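Local coordinates for Alr4995 protein (PDB 6LRF) that probably acts as a bifunctional arginine dihydrolase and ornithine cyclodeaminase, hydrolysing arginine through a domain of the guanidine-modifying enzyme family, at residues Leu159-Glu164 against Gly186-Tyr191. Numbering follows the deposited sequence.
Sequences LRLIDE and GAFDSY
The phenyl ring of Phe188 is met obliquely by Leu159 CB and Leu161 CD2, both near its CE2. The guanidinium of Arg160 has Asp189 OD2 near its plane, at the edge, guanidinium and carboxylate planes standing 88° apart; the Tyr191 ring has Ser190 OG over one face, offset toward the rim, and Asp189 OD2 in plane at its edge. These groups flank a single antiparallel beta bridge in the guanidine-modifying (GME) domain, a worked example of a strand end tied to a helix start. Leu161 and Phe188 form a non-hydrogen-bonded pair, their CA atoms 5.0 Å apart. Ile162 N donates to Ala187 O at 3.1 Å, from above the carbonyl plane; Asp189 N reaches Arg160 O in a weak bond of 3.4 Å. Leu161 and Phe188 point their side chains the same way, against Cys172. Ile162 lies across Asp189, its CG2 3.8 Å from Asp189 CB, while CD1 reaches Phe188 O (3.2 Å) and CG1 lies 3.4 Å from Ala187 O. An alanine here, lacking CG1, CG2 and CD1, would probably lose the cover over both carbonyls and beside Asp189 CB. Asp189 N-caps helix 190-199, its side chain capping a backbone N of the first turn and OD1 hydrogen-bonded to Ser192 OG. Extended Arg160 carries NH1 to Asp309 O and to a water, 2.5 Å away, which donates to Asp189 OD2, itself 4.4 Å from NH1, beyond a salt bridge.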
ATOM      1  N   LEU B 159       6.464 -25.170 -33.023  1.00 21.59           N
ATOM      2  CA  LEU B 159       6.137 -23.837 -32.500  1.00 23.61           C
ATOM      3  C   LEU B 159       5.041 -23.946 -31.457  1.00 29.89           C
ATOM      4  O   LEU B 159       4.037 -24.646 -31.680  1.00 22.70           O
ATOM      5  CB  LEU B 159       5.673 -22.887 -33.616  1.00 21.38           C
ATOM      6  CG  LEU B 159       6.622 -22.633 -34.784  1.00 21.53           C
ATOM      7  CD1 LEU B 159       5.928 -21.750 -35.829  1.00 29.01           C
ATOM      8  CD2 LEU B 159       7.922 -21.978 -34.329  1.00 26.48           C
ATOM      9  N   ARG B 160       5.208 -23.254 -30.324  1.00 21.77           N
ATOM     10  CA  ARG B 160       4.177 -23.296 -29.293  1.00 20.93           C
ATOM     11  C   ARG B 160       3.221 -22.113 -29.383  1.00 25.02           C
ATOM     12  O   ARG B 160       3.641 -20.952 -29.402  1.00 24.47           O
ATOM     13  CB  ARG B 160       4.781 -23.341 -27.892  1.00 26.62           C
ATOM     14  CG  ARG B 160       3.700 -23.487 -26.836  1.00 27.18           C
ATOM     15  CD  ARG B 160       4.208 -23.215 -25.444  1.00 28.77           C
ATOM     16  NE  ARG B 160       3.136 -23.439 -24.491  1.00 31.20           N
ATOM     17  CZ  ARG B 160       3.243 -23.210 -23.189  1.00 32.65           C
ATOM     18  NH1 ARG B 160       4.380 -22.742 -22.697  1.00 29.57           N
ATOM     19  NH2 ARG B 160       2.214 -23.454 -22.391  1.00 32.30           N
ATOM     20  N   LEU B 161       1.930 -22.435 -29.427  1.00 22.41           N
ATOM     21  CA  LEU B 161       0.861 -21.454 -29.436  1.00 27.94           C
ATOM     22  C   LEU B 161       0.445 -21.155 -28.009  1.00 25.51           C
ATOM     23  O   LEU B 161       0.206 -22.091 -27.250  1.00 22.89           O
ATOM     24  CB  LEU B 161      -0.345 -21.979 -30.227  1.00 21.55           C
ATOM     25  CG  LEU B 161      -0.131 -22.311 -31.704  1.00 25.68           C
ATOM     26  CD1 LEU B 161      -1.260 -23.203 -32.224  1.00 24.50           C
ATOM     27  CD2 LEU B 161      -0.026 -21.027 -32.519  1.00 24.77           C
ATOM     28  N   ILE B 162       0.312 -19.869 -27.663  1.00 31.59           N
ATOM     29  CA  ILE B 162       0.031 -19.457 -26.276  1.00 30.50           C
ATOM     30  C   ILE B 162      -1.191 -18.563 -26.121  1.00 34.02           C
ATOM     31  O   ILE B 162      -1.573 -18.232 -25.007  1.00 32.57           O
ATOM     32  CB  ILE B 162       1.221 -18.701 -25.669  1.00 28.19           C
ATOM     33  CG1 ILE B 162       1.537 -17.473 -26.527  1.00 27.49           C
ATOM     34  CG2 ILE B 162       2.434 -19.608 -25.571  1.00 30.77           C
ATOM     35  CD1 ILE B 162       2.618 -16.601 -25.967  1.00 34.67           C
ATOM     36  N   ASP B 163      -1.789 -18.165 -27.239  1.00 34.73           N
ATOM     37  CA  ASP B 163      -2.980 -17.318 -27.237  1.00 33.69           C
ATOM     38  C   ASP B 163      -4.184 -18.114 -27.758  1.00 40.78           C
ATOM     39  O   ASP B 163      -4.233 -18.491 -28.933  1.00 32.57           O
ATOM     40  CB  ASP B 163      -2.742 -16.069 -28.098  1.00 33.29           C
ATOM     41  CG  ASP B 163      -3.847 -15.019 -27.944  1.00 42.16           C
ATOM     42  OD1 ASP B 163      -5.033 -15.389 -27.789  1.00 40.41           O
ATOM     43  OD2 ASP B 163      -3.526 -13.808 -27.990  1.00 41.45           O
ATOM     44  N   GLU B 164      -5.160 -18.346 -26.887  1.00 35.70           N
ATOM     45  CA  GLU B 164      -6.283 -19.213 -27.207  1.00 36.96           C
ATOM     46  C   GLU B 164      -7.118 -18.729 -28.405  1.00 39.59           C
ATOM     47  O   GLU B 164      -7.821 -19.521 -29.031  1.00 40.50           O
ATOM     48  CB  GLU B 164      -7.170 -19.370 -25.977  1.00 40.79           C
ATOM     49  CG  GLU B 164      -8.194 -20.474 -26.102  1.00 54.73           C
ATOM     50  CD  GLU B 164      -9.287 -20.377 -25.051  1.00 66.72           C
ATOM     51  OE1 GLU B 164      -9.332 -19.354 -24.321  1.00 58.30           O
ATOM     52  OE2 GLU B 164     -10.100 -21.327 -24.958  1.00 69.22           O
ATOM     53  N   GLY B 186       2.836 -12.231 -31.368  1.00 31.30           N
ATOM     54  CA  GLY B 186       2.199 -12.341 -30.067  1.00 33.06           C
ATOM     55  C   GLY B 186       1.501 -13.669 -29.836  1.00 33.46           C
ATOM     56  O   GLY B 186       1.069 -13.977 -28.722  1.00 33.57           O
ATOM     57  N   ALA B 187       1.379 -14.469 -30.888  1.00 34.76           N
ATOM     58  CA  ALA B 187       0.715 -15.761 -30.760  1.00 29.19           C
ATOM     59  C   ALA B 187       1.656 -16.847 -30.244  1.00 27.85           C
ATOM     60  O   ALA B 187       1.201 -17.918 -29.867  1.00 28.83           O
ATOM     61  CB  ALA B 187       0.107 -16.186 -32.105  1.00 31.52           C
ATOM     62  N   PHE B 188       2.959 -16.567 -30.206  1.00 27.79           N
ATOM     63  CA  PHE B 188       3.942 -17.593 -29.846  1.00 27.99           C
ATOM     64  C   PHE B 188       4.729 -17.293 -28.563  1.00 31.91           C
ATOM     65  O   PHE B 188       4.884 -16.131 -28.184  1.00 35.54           O
ATOM     66  CB  PHE B 188       4.911 -17.784 -31.008  1.00 29.28           C
ATOM     67  CG  PHE B 188       4.233 -18.181 -32.292  1.00 32.73           C
ATOM     68  CD1 PHE B 188       3.831 -17.218 -33.205  1.00 30.04           C
ATOM     69  CD2 PHE B 188       3.975 -19.514 -32.567  1.00 24.70           C
ATOM     70  CE1 PHE B 188       3.205 -17.576 -34.386  1.00 29.87           C
ATOM     71  CE2 PHE B 188       3.349 -19.880 -33.743  1.00 25.78           C
ATOM     72  CZ  PHE B 188       2.965 -18.911 -34.653  1.00 26.54           C
ATOM     73  N   ASP B 189       5.232 -18.329 -27.896  1.00 28.55           N
ATOM     74  CA  ASP B 189       6.068 -18.093 -26.718  1.00 27.68           C
ATOM     75  C   ASP B 189       7.441 -17.570 -27.157  1.00 33.99           C
ATOM     76  O   ASP B 189       7.724 -17.459 -28.356  1.00 28.98           O
ATOM     77  CB  ASP B 189       6.185 -19.370 -25.856  1.00 27.32           C
ATOM     78  CG  ASP B 189       7.026 -20.476 -26.503  1.00 35.69           C
ATOM     79  OD1 ASP B 189       7.497 -20.311 -27.657  1.00 32.54           O
ATOM     80  OD2 ASP B 189       7.211 -21.538 -25.848  1.00 31.08           O
ATOM     81  N   SER B 190       8.303 -17.257 -26.198  1.00 29.71           N
ATOM     82  CA  SER B 190       9.600 -16.685 -26.530  1.00 29.77           C
ATOM     83  C   SER B 190      10.484 -17.680 -27.297  1.00 28.83           C
ATOM     84  O   SER B 190      11.159 -17.311 -28.265  1.00 28.59           O
ATOM     85  CB  SER B 190      10.309 -16.222 -25.255  1.00 31.21           C
ATOM     86  OG  SER B 190      10.900 -17.329 -24.590  1.00 36.82           O
ATOM     87  N   TYR B 191      10.490 -18.936 -26.857  1.00 27.50           N
ATOM     88  CA  TYR B 191      11.237 -19.986 -27.555  1.00 33.14           C
ATOM     89  C   TYR B 191      10.868 -20.042 -29.049  1.00 26.87           C
ATOM     90  O   TYR B 191      11.736 -20.145 -29.900  1.00 26.59           O
ATOM     91  CB  TYR B 191      10.995 -21.360 -26.905  1.00 31.73           C
ATOM     92  CG  TYR B 191      11.397 -21.437 -25.436  1.00 44.04           C
ATOM     93  CD1 TYR B 191      12.745 -21.469 -25.059  1.00 43.92           C
ATOM     94  CD2 TYR B 191      10.434 -21.482 -24.426  1.00 44.76           C
ATOM     95  CE1 TYR B 191      13.122 -21.539 -23.719  1.00 49.77           C
ATOM     96  CE2 TYR B 191      10.803 -21.556 -23.084  1.00 48.18           C
ATOM     97  CZ  TYR B 191      12.149 -21.583 -22.738  1.00 50.08           C
ATOM     98  OH  TYR B 191      12.523 -21.651 -21.409  1.00 56.00           O
TER
HETATM   99  O   HOH W   1       6.583 -21.757 -23.296  1.00 37.66           O